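Local coordinates for protein MS5a (Brassica napus, PDB 6L77) that is linked to meiosis and has cystatin-like folds that appear to enhance papain in a non-canonical way, although its role in the plant remains unknown, at residues K15-V20 / V50-T55; D9-V14 / E39-V44; E116-A119 / F124-K127; Y126-S131 / T178-L183. All coordinates share one frame; numbering follows the deposited sequence.

Contact 1: K15-V20 / V50-T55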
loop_
_atom_site.group_PDB
_atom_site.type_symbol
_atom_site.label_atom_id
_atom_site.label_comp_id
_atom_site.label_asym_id
_atom_site.label_seq_id
_atom_site.Cartn_x
_atom_site.Cartn_y
_atom_site.Cartn_z
ATOM N N LYS A 15 5.307 -0.673 11.582
ATOM C CA LYS A 15 6.309 -0.486 10.541
ATOM C C LYS A 15 5.651 -0.314 9.178
ATOM O O LYS A 15 6.047 0.557 8.397
ATOM C CB LYS A 15 7.275 -1.668 10.528
ATOM C CG LYS A 15 8.349 -1.537 9.469
ATOM C CD LYS A 15 9.292 -2.723 9.467
ATOM C CE LYS A 15 10.159 -2.728 8.220
ATOM N NZ LYS A 15 11.041 -3.928 8.199
ATOM N N LEU A 16 4.618 -1.111 8.891
ATOM C CA LEU A 16 3.947 -0.994 7.599
ATOM C C LEU A 16 3.245 0.355 7.462
ATOM O O LEU A 16 3.343 1.006 6.416
ATOM C CB LEU A 16 2.959 -2.152 7.416
ATOM C CG LEU A 16 3.574 -3.547 7.240
ATOM C CD1 LEU A 16 2.502 -4.635 7.291
ATOM C CD2 LEU A 16 4.361 -3.646 5.949
ATOM N N TYR A 17 2.565 0.820 8.518
ATOM C CA TYR A 17 1.908 2.124 8.425
ATOM C C TYR A 17 2.922 3.259 8.338
ATOM O O TYR A 17 2.681 4.258 7.651
ATOM C CB TYR A 17 0.962 2.341 9.607
ATOM C CG TYR A 17 -0.303 1.532 9.483
ATOM C CD1 TYR A 17 -0.699 1.036 8.248
ATOM C CD2 TYR A 17 -1.101 1.251 10.588
ATOM C CE1 TYR A 17 -1.859 0.278 8.107
ATOM C CE2 TYR A 17 -2.276 0.490 10.455
ATOM C CZ TYR A 17 -2.639 0.010 9.210
ATOM O OH TYR A 17 -3.784 -0.737 9.049
ATOM N N ALA A 18 4.054 3.137 9.033
ATOM C CA ALA A 18 5.120 4.122 8.842
ATOM C C ALA A 18 5.581 4.159 7.385
ATOM O O ALA A 18 5.839 5.231 6.822
ATOM C CB ALA A 18 6.300 3.803 9.752
ATOM N N THR A 19 5.713 2.994 6.766
ATOM C CA THR A 19 6.165 2.955 5.383
ATOM C C THR A 19 5.096 3.496 4.437
ATOM O O THR A 19 5.421 4.138 3.431
ATOM C CB THR A 19 6.549 1.518 5.034
ATOM O OG1 THR A 19 7.486 1.051 6.004
ATOM C CG2 THR A 19 7.157 1.420 3.635
ATOM N N VAL A 20 3.822 3.269 4.755
ATOM C CA VAL A 20 2.744 3.895 3.990
ATOM C C VAL A 20 2.849 5.413 4.070
ATOM O O VAL A 20 2.672 6.117 3.066
ATOM C CB VAL A 20 1.376 3.404 4.494
ATOM C CG1 VAL A 20 0.242 4.259 3.896
ATOM C CG2 VAL A 20 1.187 1.944 4.136
ATOM N N VAL A 50 -8.047 1.677 16.219
ATOM C CA VAL A 50 -8.652 2.456 15.143
ATOM C C VAL A 50 -7.787 3.626 14.698
ATOM O O VAL A 50 -8.017 4.158 13.597
ATOM C CB VAL A 50 -10.060 2.956 15.535
ATOM C CG1 VAL A 50 -11.022 1.797 15.634
ATOM C CG2 VAL A 50 -10.005 3.707 16.870
ATOM N N SER A 51 -6.799 4.041 15.488
ATOM C CA SER A 51 -5.925 5.107 15.033
ATOM C C SER A 51 -4.518 4.883 15.556
ATOM O O SER A 51 -4.323 4.505 16.712
ATOM C CB SER A 51 -6.433 6.479 15.466
ATOM O OG SER A 51 -6.308 6.639 16.854
ATOM N N TYR A 52 -3.548 5.155 14.690
ATOM C CA TYR A 52 -2.130 5.114 15.007
ATOM C C TYR A 52 -1.554 6.491 14.731
ATOM O O TYR A 52 -1.769 7.044 13.653
ATOM C CB TYR A 52 -1.384 4.072 14.162
ATOM C CG TYR A 52 -1.623 2.644 14.587
ATOM C CD1 TYR A 52 -2.710 1.927 14.101
ATOM C CD2 TYR A 52 -0.768 2.016 15.489
ATOM C CE1 TYR A 52 -2.932 0.617 14.496
ATOM C CE2 TYR A 52 -0.981 0.708 15.890
ATOM C CZ TYR A 52 -2.060 0.015 15.389
ATOM O OH TYR A 52 -2.263 -1.278 15.793
ATOM N N ASN A 53 -0.871 7.054 15.710
ATOM C CA ASN A 53 -0.096 8.280 15.539
ATOM C C ASN A 53 1.343 7.867 15.772
ATOM O O ASN A 53 1.728 7.579 16.908
ATOM C CB ASN A 53 -0.555 9.366 16.513
ATOM C CG ASN A 53 0.369 10.591 16.538
ATOM O OD1 ASN A 53 1.184 10.808 15.639
ATOM N ND2 ASN A 53 0.243 11.392 17.587
ATOM N N ILE A 54 2.122 7.801 14.693
ATOM C CA ILE A 54 3.444 7.191 14.703
ATOM C C ILE A 54 4.477 8.292 14.507
ATOM O O ILE A 54 4.364 9.102 13.577
ATOM C CB ILE A 54 3.580 6.132 13.596
ATOM C CG1 ILE A 54 2.510 5.063 13.751
ATOM C CG2 ILE A 54 4.993 5.522 13.589
ATOM C CD1 ILE A 54 2.335 4.213 12.467
ATOM N N THR A 55 5.479 8.310 15.374
ATOM C CA THR A 55 6.629 9.187 15.229
ATOM C C THR A 55 7.804 8.328 14.786
ATOM O O THR A 55 8.197 7.391 15.489
ATOM C CB THR A 55 6.936 9.901 16.546
ATOM O OG1 THR A 55 5.777 10.631 16.973
ATOM C CG2 THR A 55 8.129 10.854 16.376
#

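Contact 2: D9-V14 / E39-V44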
loop_
_atom_site.group_PDB
_atom_site.type_symbol
_atom_site.label_atom_id
_atom_site.label_comp_id
_atom_site.label_asym_id
_atom_site.label_seq_id
_atom_site.Cartn_x
_atom_site.Cartn_y
_atom_site.Cartn_z
ATOM N N ASP A 9 10.528 -5.261 20.382
ATOM C CA ASP A 9 10.645 -4.559 19.108
ATOM C C ASP A 9 9.283 -4.078 18.612
ATOM O O ASP A 9 8.266 -4.264 19.275
ATOM C CB ASP A 9 11.309 -5.453 18.057
ATOM C CG ASP A 9 10.802 -6.884 18.098
ATOM O OD1 ASP A 9 9.785 -7.140 18.773
ATOM O OD2 ASP A 9 11.431 -7.757 17.461
ATOM N N CYS A 10 9.279 -3.481 17.450
ATOM C CA CYS A 10 8.139 -2.751 16.908
ATOM C C CYS A 10 7.161 -3.704 16.225
ATOM O O CYS A 10 7.589 -4.545 15.427
ATOM C CB CYS A 10 8.625 -1.708 15.914
ATOM S SG CYS A 10 7.336 -0.646 15.290
ATOM N N PRO A 11 5.857 -3.604 16.497
ATOM C CA PRO A 11 4.884 -4.441 15.776
ATOM C C PRO A 11 4.923 -4.186 14.276
ATOM O O PRO A 11 5.107 -3.056 13.823
ATOM C CB PRO A 11 3.535 -4.019 16.370
ATOM C CG PRO A 11 3.879 -3.415 17.704
ATOM C CD PRO A 11 5.220 -2.778 17.537
ATOM N N LEU A 12 4.718 -5.254 13.506
ATOM C CA LEU A 12 4.812 -5.141 12.054
ATOM C C LEU A 12 3.814 -4.128 11.504
ATOM O O LEU A 12 4.138 -3.385 10.577
ATOM C CB LEU A 12 4.612 -6.509 11.405
ATOM C CG LEU A 12 4.682 -6.572 9.871
ATOM C CD1 LEU A 12 5.946 -5.905 9.352
ATOM C CD2 LEU A 12 4.612 -8.017 9.391
ATOM N N VAL A 13 2.606 -4.054 12.077
ATOM C CA VAL A 13 1.606 -3.135 11.533
ATOM C C VAL A 13 2.098 -1.696 11.625
ATOM O O VAL A 13 1.848 -0.880 10.727
ATOM C CB VAL A 13 0.237 -3.326 12.231
ATOM C CG1 VAL A 13 0.281 -2.940 13.707
ATOM C CG2 VAL A 13 -0.842 -2.516 11.520
ATOM N N VAL A 14 2.826 -1.363 12.698
ATOM C CA VAL A 14 3.328 -0.001 12.844
ATOM C C VAL A 14 4.399 0.283 11.802
ATOM O O VAL A 14 4.437 1.367 11.211
ATOM C CB VAL A 14 3.847 0.219 14.278
ATOM C CG1 VAL A 14 4.480 1.581 14.412
ATOM C CG2 VAL A 14 2.701 0.077 15.279
ATOM N N GLU A 39 10.270 5.682 16.611
ATOM C CA GLU A 39 10.570 6.199 17.944
ATOM C C GLU A 39 9.450 5.907 18.933
ATOM O O GLU A 39 9.703 5.529 20.081
ATOM C CB GLU A 39 10.792 7.717 17.900
ATOM C CG GLU A 39 12.104 8.157 17.307
ATOM C CD GLU A 39 13.224 8.237 18.330
ATOM O OE1 GLU A 39 13.042 7.739 19.461
ATOM O OE2 GLU A 39 14.287 8.805 18.002
ATOM N N LYS A 40 8.209 6.121 18.524
ATOM C CA LYS A 40 7.097 5.899 19.433
ATOM C C LYS A 40 5.828 5.907 18.610
ATOM O O LYS A 40 5.806 6.411 17.486
ATOM C CB LYS A 40 7.017 6.963 20.525
ATOM C CG LYS A 40 6.837 8.375 20.021
ATOM C CD LYS A 40 6.208 9.231 21.126
ATOM C CE LYS A 40 6.168 10.700 20.745
ATOM N NZ LYS A 40 5.332 11.492 21.690
ATOM N N TYR A 41 4.775 5.319 19.172
ATOM C CA TYR A 41 3.476 5.437 18.539
ATOM C C TYR A 41 2.415 5.453 19.623
ATOM O O TYR A 41 2.643 4.991 20.748
ATOM C CB TYR A 41 3.219 4.316 17.517
ATOM C CG TYR A 41 3.194 2.911 18.102
ATOM C CD1 TYR A 41 4.359 2.200 18.283
ATOM C CD2 TYR A 41 1.993 2.301 18.453
ATOM C CE1 TYR A 41 4.343 0.923 18.782
ATOM C CE2 TYR A 41 1.970 1.025 18.963
ATOM C CZ TYR A 41 3.160 0.344 19.122
ATOM O OH TYR A 41 3.173 -0.922 19.638
ATOM N N VAL A 42 1.283 6.066 19.294
ATOM C CA VAL A 42 0.136 6.158 20.190
ATOM C C VAL A 42 -1.030 5.514 19.474
ATOM O O VAL A 42 -1.312 5.851 18.319
ATOM C CB VAL A 42 -0.194 7.612 20.561
ATOM C CG1 VAL A 42 -1.359 7.650 21.572
ATOM C CG2 VAL A 42 1.040 8.304 21.135
ATOM N N VAL A 43 -1.712 4.588 20.139
ATOM C CA VAL A 43 -2.803 3.900 19.468
ATOM C C VAL A 43 -4.067 4.024 20.303
ATOM O O VAL A 43 -4.039 3.860 21.529
ATOM C CB VAL A 43 -2.447 2.436 19.125
ATOM C CG1 VAL A 43 -1.851 1.731 20.263
ATOM C CG2 VAL A 43 -3.648 1.669 18.568
ATOM N N VAL A 44 -5.165 4.373 19.630
ATOM C CA VAL A 44 -6.477 4.488 20.243
ATOM C C VAL A 44 -7.232 3.217 19.903
ATOM O O VAL A 44 -7.296 2.820 18.735
ATOM C CB VAL A 44 -7.218 5.738 19.738
ATOM C CG1 VAL A 44 -8.618 5.811 20.323
ATOM C CG2 VAL A 44 -6.422 6.993 20.072
#

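Contact 3: E116-A119 / F124-K127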
loop_
_atom_site.group_PDB
_atom_site.type_symbol
_atom_site.label_atom_id
_atom_site.label_comp_id
_atom_site.label_asym_id
_atom_site.label_seq_id
_atom_site.Cartn_x
_atom_site.Cartn_y
_atom_site.Cartn_z
ATOM N N GLU A 116 -12.062 -9.407 -21.547
ATOM C CA GLU A 116 -13.050 -8.448 -22.028
ATOM C C GLU A 116 -12.909 -7.097 -21.335
ATOM O O GLU A 116 -13.273 -6.068 -21.915
ATOM C CB GLU A 116 -14.470 -8.999 -21.856
ATOM C CG GLU A 116 -14.535 -10.338 -21.148
ATOM C CD GLU A 116 -15.868 -10.562 -20.483
ATOM O OE1 GLU A 116 -16.669 -9.604 -20.428
ATOM O OE2 GLU A 116 -16.114 -11.690 -20.010
ATOM N N ALA A 117 -12.363 -7.073 -20.118
ATOM C CA ALA A 117 -12.090 -5.799 -19.462
ATOM C C ALA A 117 -11.013 -5.015 -20.211
ATOM O O ALA A 117 -11.124 -3.795 -20.379
ATOM C CB ALA A 117 -11.672 -6.033 -18.011
ATOM N N PHE A 118 -9.966 -5.700 -20.673
ATOM C CA PHE A 118 -8.953 -5.039 -21.493
ATOM C C PHE A 118 -9.544 -4.531 -22.804
ATOM O O PHE A 118 -9.217 -3.424 -23.250
ATOM C CB PHE A 118 -7.798 -6.001 -21.762
ATOM C CG PHE A 118 -7.067 -6.414 -20.523
ATOM C CD1 PHE A 118 -6.055 -5.625 -20.013
ATOM C CD2 PHE A 118 -7.402 -7.578 -19.856
ATOM C CE1 PHE A 118 -5.386 -5.988 -18.846
ATOM C CE2 PHE A 118 -6.733 -7.950 -18.698
ATOM C CZ PHE A 118 -5.718 -7.156 -18.197
ATOM N N ALA A 119 -10.422 -5.321 -23.433
ATOM C CA ALA A 119 -11.004 -4.923 -24.711
ATOM C C ALA A 119 -12.023 -3.798 -24.570
ATOM O O ALA A 119 -12.327 -3.131 -25.562
ATOM C CB ALA A 119 -11.658 -6.133 -25.392
ATOM N N PHE A 124 -9.329 1.530 -18.511
ATOM C CA PHE A 124 -7.906 1.761 -18.787
ATOM C C PHE A 124 -7.063 0.880 -17.877
ATOM O O PHE A 124 -6.884 1.188 -16.699
ATOM C CB PHE A 124 -7.600 3.242 -18.625
ATOM C CG PHE A 124 -8.569 4.088 -19.368
ATOM C CD1 PHE A 124 -8.615 4.027 -20.755
ATOM C CD2 PHE A 124 -9.500 4.859 -18.698
ATOM C CE1 PHE A 124 -9.534 4.769 -21.470
ATOM C CE2 PHE A 124 -10.431 5.599 -19.398
ATOM C CZ PHE A 124 -10.448 5.556 -20.796
ATOM N N LEU A 125 -6.544 -0.215 -18.433
ATOM C CA LEU A 125 -5.803 -1.218 -17.676
ATOM C C LEU A 125 -4.362 -1.287 -18.166
ATOM O O LEU A 125 -4.106 -1.242 -19.370
ATOM C CB LEU A 125 -6.472 -2.603 -17.795
ATOM C CG LEU A 125 -7.782 -2.701 -16.998
ATOM C CD1 LEU A 125 -8.949 -2.207 -17.823
ATOM C CD2 LEU A 125 -8.034 -4.127 -16.532
ATOM N N TYR A 126 -3.430 -1.399 -17.226
ATOM C CA TYR A 126 -2.000 -1.356 -17.517
ATOM C C TYR A 126 -1.379 -2.655 -17.031
ATOM O O TYR A 126 -1.283 -2.880 -15.820
ATOM C CB TYR A 126 -1.348 -0.141 -16.847
ATOM C CG TYR A 126 -1.939 1.165 -17.316
ATOM C CD1 TYR A 126 -3.181 1.592 -16.857
ATOM C CD2 TYR A 126 -1.272 1.965 -18.238
ATOM C CE1 TYR A 126 -3.744 2.773 -17.312
ATOM C CE2 TYR A 126 -1.823 3.153 -18.683
ATOM C CZ TYR A 126 -3.062 3.554 -18.202
ATOM O OH TYR A 126 -3.644 4.730 -18.639
ATOM N N LYS A 127 -0.976 -3.510 -17.972
ATOM C CA LYS A 127 -0.259 -4.744 -17.662
ATOM C C LYS A 127 1.204 -4.398 -17.420
ATOM O O LYS A 127 1.941 -4.074 -18.364
ATOM C CB LYS A 127 -0.376 -5.763 -18.795
ATOM C CG LYS A 127 -1.786 -6.173 -19.179
ATOM C CD LYS A 127 -1.750 -7.293 -20.230
ATOM C CE LYS A 127 -3.098 -7.499 -20.910
ATOM N NZ LYS A 127 -3.080 -8.619 -21.900
#

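Contact 4: Y126-S131 / T178-L183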
loop_
_atom_site.group_PDB
_atom_site.type_symbol
_atom_site.label_atom_id
_atom_site.label_comp_id
_atom_site.label_asym_id
_atom_site.label_seq_id
_atom_site.Cartn_x
_atom_site.Cartn_y
_atom_site.Cartn_z
ATOM N N TYR A 126 -3.430 -1.399 -17.226
ATOM C CA TYR A 126 -2.000 -1.356 -17.517
ATOM C C TYR A 126 -1.379 -2.655 -17.031
ATOM O O TYR A 126 -1.283 -2.880 -15.820
ATOM C CB TYR A 126 -1.348 -0.141 -16.847
ATOM C CG TYR A 126 -1.939 1.165 -17.316
ATOM C CD1 TYR A 126 -3.181 1.592 -16.857
ATOM C CD2 TYR A 126 -1.272 1.965 -18.238
ATOM C CE1 TYR A 126 -3.744 2.773 -17.312
ATOM C CE2 TYR A 126 -1.823 3.153 -18.683
ATOM C CZ TYR A 126 -3.062 3.554 -18.202
ATOM O OH TYR A 126 -3.644 4.730 -18.639
ATOM N N LYS A 127 -0.976 -3.510 -17.972
ATOM C CA LYS A 127 -0.259 -4.744 -17.662
ATOM C C LYS A 127 1.204 -4.398 -17.420
ATOM O O LYS A 127 1.941 -4.074 -18.364
ATOM C CB LYS A 127 -0.376 -5.763 -18.795
ATOM C CG LYS A 127 -1.786 -6.173 -19.179
ATOM C CD LYS A 127 -1.750 -7.293 -20.230
ATOM C CE LYS A 127 -3.098 -7.499 -20.910
ATOM N NZ LYS A 127 -3.080 -8.619 -21.900
HETATM N N MSE A 128 1.628 -4.483 -16.169
HETATM C CA MSE A 128 2.967 -4.039 -15.789
HETATM C C MSE A 128 4.027 -5.066 -16.147
HETATM O O MSE A 128 3.765 -6.268 -16.155
HETATM C CB MSE A 128 3.025 -3.734 -14.292
HETATM C CG MSE A 128 2.175 -2.533 -13.874
HETATM SE SE MSE A 128 2.478 -0.962 -15.048
HETATM C CE MSE A 128 1.169 0.257 -14.219
ATOM N N GLN A 129 5.218 -4.572 -16.475
ATOM C CA GLN A 129 6.384 -5.407 -16.704
ATOM C C GLN A 129 7.167 -5.517 -15.398
ATOM O O GLN A 129 7.033 -4.683 -14.507
ATOM C CB GLN A 129 7.267 -4.811 -17.811
ATOM C CG GLN A 129 8.309 -5.765 -18.380
ATOM C CD GLN A 129 9.683 -5.121 -18.537
ATOM O OE1 GLN A 129 10.612 -5.414 -17.774
ATOM N NE2 GLN A 129 9.817 -4.243 -19.531
ATOM N N LYS A 130 7.984 -6.569 -15.295
ATOM C CA LYS A 130 8.800 -6.773 -14.099
ATOM C C LYS A 130 9.591 -5.526 -13.742
ATOM O O LYS A 130 9.665 -5.143 -12.570
ATOM C CB LYS A 130 9.743 -7.957 -14.323
ATOM C CG LYS A 130 10.539 -8.404 -13.118
ATOM C CD LYS A 130 11.012 -9.841 -13.354
ATOM C CE LYS A 130 11.755 -10.399 -12.154
ATOM N NZ LYS A 130 13.037 -9.681 -11.912
ATOM N N SER A 131 10.182 -4.867 -14.746
ATOM C CA SER A 131 10.917 -3.639 -14.478
ATOM C C SER A 131 10.013 -2.572 -13.882
ATOM O O SER A 131 10.463 -1.788 -13.039
ATOM C CB SER A 131 11.576 -3.120 -15.757
ATOM O OG SER A 131 10.593 -2.711 -16.696
ATOM N N THR A 178 2.583 8.013 -15.464
ATOM C CA THR A 178 1.679 8.637 -14.501
ATOM C C THR A 178 1.056 7.602 -13.579
ATOM O O THR A 178 0.913 7.839 -12.372
ATOM C CB THR A 178 0.592 9.407 -15.249
ATOM O OG1 THR A 178 1.211 10.436 -16.028
ATOM C CG2 THR A 178 -0.404 10.030 -14.280
ATOM N N VAL A 179 0.678 6.444 -14.127
ATOM C CA VAL A 179 0.072 5.406 -13.298
ATOM C C VAL A 179 1.017 4.985 -12.183
ATOM O O VAL A 179 0.594 4.730 -11.049
ATOM C CB VAL A 179 -0.338 4.211 -14.175
ATOM C CG1 VAL A 179 -0.977 3.126 -13.340
ATOM C CG2 VAL A 179 -1.316 4.667 -15.272
ATOM N N LEU A 180 2.310 4.897 -12.484
ATOM C CA LEU A 180 3.289 4.386 -11.524
ATOM C C LEU A 180 3.832 5.444 -10.571
ATOM O O LEU A 180 4.195 5.108 -9.434
ATOM C CB LEU A 180 4.461 3.754 -12.281
ATOM C CG LEU A 180 4.127 2.457 -13.004
ATOM C CD1 LEU A 180 5.089 2.219 -14.183
ATOM C CD2 LEU A 180 4.199 1.313 -11.994
ATOM N N LYS A 181 3.922 6.707 -11.000
ATOM C CA LYS A 181 4.677 7.706 -10.250
ATOM C C LYS A 181 3.828 8.792 -9.597
ATOM O O LYS A 181 4.342 9.510 -8.738
ATOM C CB LYS A 181 5.720 8.387 -11.160
ATOM C CG LYS A 181 6.839 7.474 -11.651
ATOM C CD LYS A 181 7.878 8.266 -12.447
ATOM C CE LYS A 181 8.787 7.358 -13.260
ATOM N NZ LYS A 181 9.666 6.510 -12.418
ATOM N N SER A 182 2.572 8.965 -9.988
ATOM C CA SER A 182 1.747 10.008 -9.398
ATOM C C SER A 182 0.764 9.406 -8.402
ATOM O O SER A 182 0.236 8.311 -8.614
ATOM C CB SER A 182 0.983 10.791 -10.460
ATOM O OG SER A 182 -0.160 10.086 -10.878
ATOM N N LEU A 183 0.494 10.149 -7.331
ATOM C CA LEU A 183 -0.415 9.686 -6.275
ATOM C C LEU A 183 -1.854 9.966 -6.707
ATOM O O LEU A 183 -2.489 10.945 -6.314
ATOM C CB LEU A 183 -0.068 10.360 -4.954
ATOM C CG LEU A 183 -0.772 9.722 -3.758
ATOM C CD1 LEU A 183 -0.249 8.317 -3.595
ATOM C CD2 LEU A 183 -0.521 10.566 -2.506
#

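Contact 1: K15-V20 / V50-T55
Y17 and A18 of the helix rest on Y52 and I54 of the strand, and all four residues are buried. The two segment axes pass 9.3 Å apart at a crossing angle of -75°, so the helix runs across the strand rather than along it. The tight part is at Y17. Its CB lies 3.7 Å from I54 CD1, the tip of the isoleucine, while its ring goes to Y52: Y17 CD2 comes within 3.9 Å of Y52 CD1. This is an offset edge-to-face pair, with the edge of Y17 turned to the face of Y52 and the planes inclined by 64°. With CG set beside its backbone N (chi1 -75°), Y17 leans its ring along the sheet, and its hydroxyl is satisfied beyond the contact by Q75. The A18 end is looser, CB reaching I54 CG2 at 4.4 Å. K15 points away and its side chain is exposed, the solvent side of the contact. Within the helix, K15 O accepts from T19 N and, at 2.8 Å, from T19 OG1, which reach it from opposite faces of the carbonyl plane. A long helix, here 12-29, packed across an antiparallel sheet is the core feature of the cystatin-like fold.

Contact 2: D9-V14 / E39-V44
P11 O accepts a weak hydrogen bond, 3.1 Å long, from V14 N, closing the first helical turn from the N-cap position, and both side chains bear on Y41. V14 is central: its CG2 methyl stands over one face of the Y41 ring, 3.7 Å from the centroid and only 4° off the normal, a CH-pi contact. The second methyl, CG1, lies nearer the root of the ring, 3.9 Å from Y41 CD1. P11 meets the outer end of the tyrosine, the two side chains coming from opposite directions, and its CG is 3.2 Å from Y41 OH. Y41 reaches this place because its CG sits between the backbone N and the carbonyl carbon (chi1 63°), lifting the ring off the strand toward the start of the helix. Swapping Y41 for an alanine would probably leave the V14 methyls without the ring face they lie on and a gap where the phenol end now meets P11. Next to Y41, E39 and K40 form a classic beta bulge opposite T55. V14 also touches I38 and Y52, so the first turn of helix 12-29 sits over strand 34-45, one edge of the sheet, and its neighbour 49-60.

Contact 3: E116-A119 / F124-K127
F118 holds its ring between two side chains of the strand, K127 over one face and L125 over the other. K127, extended beyond CG, crosses the ring at a slant, with CE 3.4 Å from F118 CE1, toward the rim. K127 NZ stands 4.6 Å from the F118 centroid and 7° off the ring normal, a cation-pi interaction added to the CH-pi contact of CE. L125 approaches at about a right angle: CD2 lies over the opposite face, 4.2 Å from the centroid, while CB touches the rim at F118 CE1, 3.7 Å away. F118 CG beside the backbone N (chi1 -63°) brings the ring end nearer the strand, though the CB bond does not point there. L125 and K127 can share one ring because alternate side chains of a beta strand point to the same side; strand 124-127 is an edge strand of the antiparallel sheet, and helix 115-119 folds back against it. A serine at F118 would probably strip K127 of the pi face under its ammonium group and take away the ring packed on L125. A117 touches L125 with backbone and side chain: L125 CD1 lies 3.7 Å from A117 O and L125 CD2 4.4 Å from A117 CB.

Contact 4: Y126-S131 / T178-L183
Y126 CA stands 8.2 Å from V179 CA, and M128 CA 9.4 Å from L180 CA, so the chain leaving the strand and the last turn of helix 176-181 meet through side chains alone. V179 splits its two methyls between two partners. CG2 sits over the middle of the Y126 ring, 3.6 Å from its centroid and 11° off the normal, a CH-pi contact; CG1 faces M128 CE at 3.7 Å. Y126 is fixed at its far end too, its hydroxyl bonded to V174 O. M128, present as selenomethionine, bends at chi2 (-48°), which brings its terminal methyl round to the helix, where it meets L180 tip to tip: CE is 3.9 Å from L180 CG. Each segment secures its own backbone. Q129, at the N-cap of the next helix, takes a capping bond of 3.1 Å from S131 N to its OE1, the donor standing above the amide carbonyl plane. At the helix end, T178 O is gripped from opposite faces by S182 N and S182 OG. V168 and T170 line the same apolar patch, so this short helix, connecting strands 161-170 and 186-195, covers the edge of the antiparallel sheet, probably an elaboration on the cystatin-like fold.

Contacts 1 and 2 form one neighbourhood, their centres 7 Å apart: both use helix 12-29, and their strands lie side by side, with N53 O probably accepting a hydrogen bond from V42 N at 2.9 Å. Contacts 3 and 4 make a second, their centres 14 Å apart, sharing Y126 and K127. Along strand 124-127 and just beyond it, L125 and K127 face helix 115-119, while Y126 and M128 turn toward helix 176-181. The two neighbourhoods lie on opposite sides of the chain's centre; contacts 2 and 3 are farthest apart, about 39 Å between centres. The same long antiparallel sheet links all four, with strands 34-45 and 124-127 as its outermost members.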